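Local coordinates for protein NHL Repeat Region of D. melanogaster Thin (Drosophila melanogaster, PDB 6D69) that forms the NHL-repeat beta-propeller of Thin, a longer RING-finger protein that probably binds zinc and acts in ubiquitin transfer, at residues G43-P48 / V61-N66. Sequence-based numbering, arbitrary orientation.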
# COMPACT_ATOMS: atom_id res chain seq x y z
N GLY A 43 3.63 -14.10 -13.83
CA GLY A 43 2.19 -13.92 -13.82
C GLY A 43 1.46 -14.62 -12.70
O GLY A 43 0.25 -14.40 -12.55
N SER A 44 2.13 -15.47 -11.93
CA SER A 44 1.51 -16.12 -10.79
C SER A 44 2.04 -15.47 -9.53
O SER A 44 3.15 -14.92 -9.52
CB SER A 44 1.79 -17.63 -10.76
OG SER A 44 1.10 -18.30 -11.81
N PHE A 45 1.24 -15.51 -8.48
CA PHE A 45 1.66 -14.97 -7.19
C PHE A 45 1.70 -16.08 -6.15
O PHE A 45 1.05 -17.13 -6.27
CB PHE A 45 0.72 -13.86 -6.66
CG PHE A 45 0.49 -12.75 -7.62
CD1 PHE A 45 1.55 -12.13 -8.24
CD2 PHE A 45 -0.81 -12.32 -7.91
CE1 PHE A 45 1.34 -11.10 -9.14
CE2 PHE A 45 -1.02 -11.30 -8.81
CZ PHE A 45 0.07 -10.68 -9.42
N THR A 46 2.47 -15.84 -5.10
CA THR A 46 2.34 -16.73 -3.96
C THR A 46 1.60 -16.08 -2.81
O THR A 46 0.42 -16.35 -2.67
CB THR A 46 3.67 -17.26 -3.53
OG1 THR A 46 4.24 -17.89 -4.69
CG2 THR A 46 3.41 -18.31 -2.49
N TRP A 47 2.16 -15.24 -1.99
CA TRP A 47 1.30 -14.64 -0.96
C TRP A 47 1.47 -13.14 -1.10
O TRP A 47 2.27 -12.52 -0.39
CB TRP A 47 1.58 -15.15 0.45
CG TRP A 47 0.87 -16.46 0.84
CD1 TRP A 47 -0.50 -16.68 0.98
CD2 TRP A 47 1.50 -17.70 1.15
NE1 TRP A 47 -0.73 -17.99 1.35
CE2 TRP A 47 0.49 -18.63 1.46
CE3 TRP A 47 2.83 -18.11 1.18
CZ2 TRP A 47 0.77 -19.96 1.78
CZ3 TRP A 47 3.12 -19.43 1.51
CH2 TRP A 47 2.10 -20.33 1.79
N PRO A 48 0.79 -12.54 -2.05
CA PRO A 48 1.11 -11.16 -2.40
C PRO A 48 0.65 -10.22 -1.31
O PRO A 48 -0.42 -10.41 -0.73
CB PRO A 48 0.36 -10.93 -3.71
CG PRO A 48 -0.81 -11.81 -3.62
CD PRO A 48 -0.29 -13.06 -2.92
N VAL A 61 3.08 -5.31 -8.29
CA VAL A 61 2.75 -6.22 -7.20
C VAL A 61 4.02 -6.62 -6.46
O VAL A 61 5.00 -7.05 -7.08
CB VAL A 61 2.04 -7.47 -7.73
CG1 VAL A 61 1.65 -8.34 -6.58
CG2 VAL A 61 0.81 -7.08 -8.55
N ALA A 62 3.99 -6.48 -5.13
CA ALA A 62 4.96 -7.11 -4.23
C ALA A 62 4.58 -8.58 -4.03
O ALA A 62 3.67 -8.90 -3.27
CB ALA A 62 4.98 -6.36 -2.91
N ASP A 63 5.28 -9.49 -4.70
CA ASP A 63 4.93 -10.92 -4.71
C ASP A 63 5.69 -11.61 -3.57
O ASP A 63 6.60 -12.41 -3.79
CB ASP A 63 5.25 -11.51 -6.08
CG ASP A 63 4.77 -12.94 -6.26
OD1 ASP A 63 3.86 -13.39 -5.55
OD2 ASP A 63 5.32 -13.61 -7.15
N SER A 64 5.25 -11.32 -2.33
CA SER A 64 6.11 -11.45 -1.15
C SER A 64 6.83 -12.79 -1.07
O SER A 64 8.06 -12.85 -0.95
CB SER A 64 5.32 -11.26 0.12
OG SER A 64 4.80 -9.95 0.20
N SER A 65 6.08 -13.89 -1.13
CA SER A 65 6.74 -15.16 -0.88
C SER A 65 7.50 -15.70 -2.09
O SER A 65 8.24 -16.68 -1.94
CB SER A 65 5.73 -16.18 -0.41
OG SER A 65 5.28 -15.75 0.87
N ASN A 66 7.36 -15.08 -3.26
CA ASN A 66 8.29 -15.33 -4.35
C ASN A 66 9.42 -14.31 -4.37
O ASN A 66 10.20 -14.32 -5.32
CB ASN A 66 7.58 -15.34 -5.70
CG ASN A 66 6.76 -16.59 -5.92
OD1 ASN A 66 7.20 -17.69 -5.58
ND2 ASN A 66 5.58 -16.43 -6.50
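Val61 CG1 lies over one face of the Phe45 ring, 4.1 Å from the ring centroid and offset toward the rim, in a CH-pi contact. Asp63 OD1 lies at the ring's edge, near its plane, and the carboxylate is turned 71° from the ring. At the edge of the Trp47 indole, Ser65 OG lies in plane, 3.4 Å from CE3. With CG swung opposite the backbone N (chi1 -173°), the Asp63 carboxylate reaches the loop 43-48. There OD1 accepts the Thr46 backbone N-H at 2.9 Å through its syn lone pair. OD2 takes Asn66 ND2 at 2.9 Å and forms a salt bridge with Arg68. The Asn66 and Thr46 side chains cross at about a right angle, and Gly39 O bonds both Asn66 ND2 and Thr46 OG1. An alanine in place of Asp63 would probably leave Thr46 N without its acceptor and Arg68 without this carboxylate, with the Asn66 amide held less firmly. Pro48 CA makes a CA-H...O contact with Ala62 O at 3.5 Å. The contact fastens the loop between strands 33-36 and 51-53 to strand 59-63 and the 3-10 turn 64-66. Phe45 and Val61 also touch Val304 on strand 303-306, in the neighbouring sheet of the propeller.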